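Local structure of porin (3PRN) at residues V45-K50 against F71-N76; G77-V82 against A134-I139. The protein forms trimeric outer-membrane channels through which small hydrophilic solutes up to about 0.6 kDa diffuse passively. The protein carries 1 engineered substitution. All blocks are in the same frame, centred on the assembly; numbering follows the deposited sequence.

Overall arrangement
Interactions 1 and 2 are successive seams of one closed antiparallel sheet, the 16-stranded barrel of a porin. In interaction 1 the strand of 71-76 pairs with that of 45-50; in interaction 2 the next strand, 78-83, pairs through 77-82 with 134-139. Strands 70-75 and 78-83 are themselves neighbours, so the two contacts, with centres about 9 Å apart, form a continuous patch of four strands. They are stitched together by F71 O and V82 N at 2.8 Å, probably a hydrogen bond, and by a hydrogen bond between the hydroxyls S74 OG and T79 OG1, also 2.8 Å apart. A bound detergent molecule lies about 5 Å from the side chain of V80.

Interaction 1. Residues V45-K50 against F71-N76; sequences VTFGAK and FWTSYN
G48 and W72 sit at the heart of an antiparallel strand pairing in the barrel wall, where strand 46-56 runs beside strand 70-75, their N-to-C directions 160° apart in these segments. Two hydrogen-bonded pairs carry the ladder, T46 with S74 and G48 with W72; T46 N reaches S74 O at 2.9 Å, and G48 N reaches W72 O at 3.0 Å. The indole of W72 reaches over the backbone of the partner strand. Its CG stands between the backbone N and the carbonyl carbon (chi1 69°), and the six-membered ring lies over G48 CA, which is 3.7 Å from the ring centroid in a CH-pi contact. A CB at G48 would collide with W72 CZ2, so the bare glycine makes room for the ring. K50 CB meets the indole at its edge, 3.8 Å from W72 CZ3. An alanine in place of W72 would probably leave the backbone of G48 and A49 without its aromatic cover and open a gap beside K50 CB. On the other face T73 and F47 lie side by side, T73 CG2 coming near F47 CD2 in the modelled one of two T73 conformers, and A49 CB meets F71 CD2. This is antiparallel pairing in the wall of a porin barrel, here on a part whose F47, A49, F71 and T73 face packs on another subunit of the trimer, F47 against F287 of that subunit.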
loop_
_atom_site.group_PDB
_atom_site.type_symbol
_atom_site.label_atom_id
_atom_site.label_comp_id
_atom_site.label_asym_id
_atom_site.label_seq_id
_atom_site.Cartn_x
_atom_site.Cartn_y
_atom_site.Cartn_z
ATOM N N VAL A 45 -6.344 -16.603 -23.795
ATOM C CA VAL A 45 -6.624 -15.199 -23.467
ATOM C C VAL A 45 -6.053 -14.933 -22.083
ATOM O O VAL A 45 -6.396 -15.710 -21.186
ATOM C CB VAL A 45 -8.139 -14.932 -23.424
ATOM C CG1 VAL A 45 -8.401 -13.442 -23.149
ATOM C CG2 VAL A 45 -8.722 -15.335 -24.783
ATOM N N THR A 46 -5.189 -13.963 -21.895
ATOM C CA THR A 46 -4.671 -13.663 -20.565
ATOM C C THR A 46 -5.361 -12.381 -20.067
ATOM O O THR A 46 -5.550 -11.454 -20.856
ATOM C CB THR A 46 -3.154 -13.397 -20.657
ATOM O OG1 THR A 46 -2.548 -14.637 -21.020
ATOM C CG2 THR A 46 -2.587 -12.963 -19.302
ATOM N N PHE A 47 -5.733 -12.330 -18.811
ATOM C CA PHE A 47 -6.296 -11.167 -18.157
ATOM C C PHE A 47 -5.275 -10.696 -17.104
ATOM O O PHE A 47 -4.638 -11.529 -16.463
ATOM C CB PHE A 47 -7.634 -11.375 -17.459
ATOM C CG PHE A 47 -8.715 -11.775 -18.443
ATOM C CD1 PHE A 47 -8.804 -13.086 -18.868
ATOM C CD2 PHE A 47 -9.611 -10.817 -18.927
ATOM C CE1 PHE A 47 -9.805 -13.440 -19.784
ATOM C CE2 PHE A 47 -10.606 -11.179 -19.809
ATOM C CZ PHE A 47 -10.695 -12.501 -20.248
ATOM N N GLY A 48 -5.107 -9.390 -16.980
ATOM C CA GLY A 48 -4.160 -8.875 -15.999
ATOM C C GLY A 48 -4.627 -7.552 -15.404
ATOM O O GLY A 48 -5.449 -6.789 -15.937
ATOM N N ALA A 49 -4.048 -7.260 -14.238
ATOM C CA ALA A 49 -4.336 -6.016 -13.538
ATOM C C ALA A 49 -2.999 -5.569 -12.920
ATOM O O ALA A 49 -2.194 -6.438 -12.541
ATOM C CB ALA A 49 -5.451 -6.067 -12.528
ATOM N N LYS A 50 -2.709 -4.271 -12.876
ATOM C CA LYS A 50 -1.495 -3.847 -12.220
ATOM C C LYS A 50 -1.721 -2.585 -11.376
ATOM O O LYS A 50 -2.534 -1.697 -11.690
ATOM C CB LYS A 50 -0.409 -3.663 -13.231
ATOM C CG LYS A 50 0.100 -2.245 -13.462
ATOM C CD LYS A 50 1.512 -2.250 -14.085
ATOM C CE LYS A 50 1.675 -1.276 -15.255
ATOM N NZ LYS A 50 2.969 -1.407 -15.947
ATOM N N PHE A 71 -5.982 -2.412 -16.262
ATOM C CA PHE A 71 -6.476 -3.721 -16.575
ATOM C C PHE A 71 -6.183 -4.037 -18.052
ATOM O O PHE A 71 -6.259 -3.150 -18.890
ATOM C CB PHE A 71 -7.995 -3.895 -16.381
ATOM C CG PHE A 71 -8.467 -3.381 -15.044
ATOM C CD1 PHE A 71 -8.741 -2.040 -14.880
ATOM C CD2 PHE A 71 -8.565 -4.238 -13.954
ATOM C CE1 PHE A 71 -9.139 -1.513 -13.632
ATOM C CE2 PHE A 71 -9.019 -3.722 -12.717
ATOM C CZ PHE A 71 -9.290 -2.366 -12.566
ATOM N N TRP A 72 -5.887 -5.287 -18.369
ATOM C CA TRP A 72 -5.692 -5.627 -19.783
ATOM C C TRP A 72 -6.183 -7.034 -20.078
ATOM O O TRP A 72 -6.344 -7.873 -19.197
ATOM C CB TRP A 72 -4.242 -5.473 -20.193
ATOM C CG TRP A 72 -3.294 -6.474 -19.593
ATOM C CD1 TRP A 72 -2.989 -7.748 -20.073
ATOM C CD2 TRP A 72 -2.508 -6.303 -18.404
ATOM N NE1 TRP A 72 -2.079 -8.354 -19.244
ATOM C CE2 TRP A 72 -1.767 -7.488 -18.212
ATOM C CE3 TRP A 72 -2.390 -5.250 -17.484
ATOM C CZ2 TRP A 72 -0.896 -7.664 -17.150
ATOM C CZ3 TRP A 72 -1.515 -5.436 -16.414
ATOM C CH2 TRP A 72 -0.783 -6.632 -16.256
ATOM N N THR A 73 -6.382 -7.272 -21.398
ATOM C CA THR A 73 -6.730 -8.578 -21.914
ATOM C C THR A 73 -5.852 -8.766 -23.176
ATOM O O THR A 73 -5.800 -7.782 -23.961
ATOM C CB THR A 73 -8.195 -8.756 -22.310
ATOM O OG1 THR A 73 -8.444 -8.037 -23.533
ATOM C CG2 THR A 73 -9.115 -8.175 -21.243
ATOM N N SER A 74 -5.130 -9.854 -23.264
ATOM C CA SER A 74 -4.247 -10.149 -24.361
ATOM C C SER A 74 -4.628 -11.455 -25.040
ATOM O O SER A 74 -4.995 -12.436 -24.377
ATOM C CB SER A 74 -2.777 -10.453 -24.006
ATOM O OG SER A 74 -2.156 -9.284 -23.494
ATOM N N TYR A 75 -4.494 -11.440 -26.343
ATOM C CA TYR A 75 -4.808 -12.598 -27.174
ATOM C C TYR A 75 -4.138 -12.451 -28.545
ATOM O O TYR A 75 -4.367 -11.455 -29.216
ATOM C CB TYR A 75 -6.316 -12.680 -27.380
ATOM C CG TYR A 75 -6.713 -13.864 -28.245
ATOM C CD1 TYR A 75 -6.396 -15.155 -27.825
ATOM C CD2 TYR A 75 -7.387 -13.654 -29.451
ATOM C CE1 TYR A 75 -6.752 -16.247 -28.612
ATOM C CE2 TYR A 75 -7.745 -14.750 -30.241
ATOM C CZ TYR A 75 -7.426 -16.046 -29.820
ATOM O OH TYR A 75 -7.772 -17.112 -30.586
ATOM N N ASN A 76 -3.283 -13.380 -28.868
ATOM C CA ASN A 76 -2.645 -13.451 -30.188
ATOM C C ASN A 76 -1.909 -12.186 -30.585
ATOM O O ASN A 76 -2.159 -11.716 -31.731
ATOM C CB ASN A 76 -3.783 -13.627 -31.216
ATOM C CG ASN A 76 -4.004 -15.030 -31.766
ATOM O OD1 ASN A 76 -4.119 -15.983 -31.003
ATOM N ND2 ASN A 76 -4.099 -15.200 -33.074
HETATM O O HOH W 1 -2.430 -14.374 -23.993
#

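Interaction 2. Residues G77-V82 against A134-I139; sequences GVTVSV and AVTYSI
V78 and Y137 pack against each other at one end of a regular antiparallel seam between strands 78-83 and 131-138, whose short segments run at 165° to one another. V78 CG2 lies 3.6 Å from Y137 CD1, and the two side chains cross obliquely. Y137 CG stands anti to the backbone N (chi1 -177°), and from there the ring comes nearer the partner strand. G77 O lies at the edge of the Y137 ring, near its plane, 3.4 Å from Y137 CD1, while that carbonyl accepts S138 N at 3.2 Å. G77 adds no bump of its own: a CB on it would press on S138 O and on the carbonyl oxygen of N76. Further along this face V80 CG2 and V135 CG2 meet more loosely at 4.3 Å, and V78 CG1 comes about as loosely near V135 CG1, so the three valines form a loosely packed apolar patch. Across the opposite face, T79 and T136 lie side by side, T136 OG1 standing 3.6 Å from T79 CB, while T79 OG1 turns to S74 for its hydrogen bond. The small methyl of A134 leaves room for the hydroxyl of S81, with A134 CB 3.4 Å from S81 OG. Four further backbone hydrogen bonds join T79 to T136 and S81 to A134. An apolar side bearing valines and a tyrosine, backed by threonines, serine and alanine, is the two-faced pattern of a porin beta-barrel wall.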
loop_
_atom_site.group_PDB
_atom_site.type_symbol
_atom_site.label_atom_id
_atom_site.label_comp_id
_atom_site.label_asym_id
_atom_site.label_seq_id
_atom_site.Cartn_x
_atom_site.Cartn_y
_atom_site.Cartn_z
ATOM N N GLY A 77 -1.068 -11.649 -29.712
ATOM C CA GLY A 77 -0.328 -10.431 -30.121
ATOM C C GLY A 77 -1.139 -9.157 -29.924
ATOM O O GLY A 77 -0.635 -8.036 -30.139
ATOM N N VAL A 78 -2.435 -9.221 -29.663
ATOM C CA VAL A 78 -3.232 -8.017 -29.471
ATOM C C VAL A 78 -3.468 -7.807 -27.962
ATOM O O VAL A 78 -3.833 -8.743 -27.246
ATOM C CB VAL A 78 -4.609 -8.131 -30.153
ATOM C CG1 VAL A 78 -5.423 -6.873 -29.931
ATOM C CG2 VAL A 78 -4.437 -8.370 -31.659
ATOM N N THR A 79 -3.294 -6.599 -27.489
ATOM C CA THR A 79 -3.551 -6.281 -26.073
ATOM C C THR A 79 -4.485 -5.083 -25.991
ATOM O O THR A 79 -4.310 -4.066 -26.675
ATOM C CB THR A 79 -2.289 -6.063 -25.277
ATOM O OG1 THR A 79 -1.443 -7.209 -25.290
ATOM C CG2 THR A 79 -2.589 -5.757 -23.786
ATOM N N VAL A 80 -5.570 -5.240 -25.217
ATOM C CA VAL A 80 -6.490 -4.152 -24.990
ATOM C C VAL A 80 -6.365 -3.806 -23.495
ATOM O O VAL A 80 -6.419 -4.736 -22.685
ATOM C CB VAL A 80 -7.924 -4.488 -25.337
ATOM C CG1 VAL A 80 -8.827 -3.269 -25.122
ATOM C CG2 VAL A 80 -8.080 -4.890 -26.807
ATOM N N SER A 81 -6.165 -2.567 -23.159
ATOM C CA SER A 81 -6.002 -2.097 -21.796
ATOM C C SER A 81 -6.967 -0.972 -21.502
ATOM O O SER A 81 -7.410 -0.212 -22.360
ATOM C CB SER A 81 -4.548 -1.747 -21.446
ATOM O OG SER A 81 -4.100 -0.767 -22.331
ATOM N N VAL A 82 -7.390 -0.920 -20.225
ATOM C CA VAL A 82 -8.365 0.052 -19.771
ATOM C C VAL A 82 -7.961 0.659 -18.430
ATOM O O VAL A 82 -7.257 -0.054 -17.625
ATOM C CB VAL A 82 -9.760 -0.599 -19.654
ATOM C CG1 VAL A 82 -9.767 -1.868 -18.821
ATOM C CG2 VAL A 82 -10.793 0.361 -19.104
ATOM N N ALA A 134 -6.535 1.545 -24.405
ATOM C CA ALA A 134 -5.405 1.525 -25.337
ATOM C C ALA A 134 -5.450 0.157 -26.065
ATOM O O ALA A 134 -6.000 -0.806 -25.518
ATOM C CB ALA A 134 -4.070 1.734 -24.651
ATOM N N VAL A 135 -4.886 0.150 -27.257
ATOM C CA VAL A 135 -4.826 -1.114 -27.996
ATOM C C VAL A 135 -3.441 -1.193 -28.594
ATOM O O VAL A 135 -2.994 -0.184 -29.198
ATOM C CB VAL A 135 -5.870 -1.135 -29.120
ATOM C CG1 VAL A 135 -5.679 -2.438 -29.932
ATOM C CG2 VAL A 135 -7.265 -1.032 -28.569
ATOM N N THR A 136 -2.730 -2.309 -28.412
ATOM C CA THR A 136 -1.457 -2.525 -29.033
ATOM C C THR A 136 -1.481 -3.872 -29.814
ATOM O O THR A 136 -2.128 -4.850 -29.440
ATOM C CB THR A 136 -0.241 -2.559 -28.102
ATOM O OG1 THR A 136 -0.372 -3.718 -27.253
ATOM C CG2 THR A 136 -0.263 -1.355 -27.161
ATOM N N TYR A 137 -0.746 -3.824 -30.923
ATOM C CA TYR A 137 -0.648 -4.954 -31.816
ATOM C C TYR A 137 0.823 -5.093 -32.232
ATOM O O TYR A 137 1.386 -4.207 -32.886
ATOM C CB TYR A 137 -1.606 -4.770 -33.002
ATOM C CG TYR A 137 -1.568 -5.998 -33.912
ATOM C CD1 TYR A 137 -1.415 -7.270 -33.346
ATOM C CD2 TYR A 137 -1.671 -5.860 -35.299
ATOM C CE1 TYR A 137 -1.366 -8.401 -34.165
ATOM C CE2 TYR A 137 -1.621 -6.993 -36.120
ATOM C CZ TYR A 137 -1.469 -8.263 -35.553
ATOM O OH TYR A 137 -1.420 -9.364 -36.349
ATOM N N SER A 138 1.410 -6.201 -31.798
ATOM C CA SER A 138 2.818 -6.538 -32.096
ATOM C C SER A 138 2.854 -7.703 -33.120
ATOM O O SER A 138 2.598 -8.863 -32.756
ATOM C CB SER A 138 3.548 -6.963 -30.819
ATOM O OG SER A 138 3.670 -5.857 -29.936
ATOM N N ILE A 139 3.139 -7.336 -34.360
ATOM C CA ILE A 139 3.119 -8.225 -35.534
ATOM C C ILE A 139 4.477 -8.385 -36.198
ATOM O O ILE A 139 4.745 -8.056 -37.386
ATOM C CB ILE A 139 1.967 -7.768 -36.471
ATOM C CG1 ILE A 139 2.218 -8.106 -37.945
ATOM C CG2 ILE A 139 1.711 -6.261 -36.402
ATOM C CD1 ILE A 139 2.256 -6.879 -38.858
#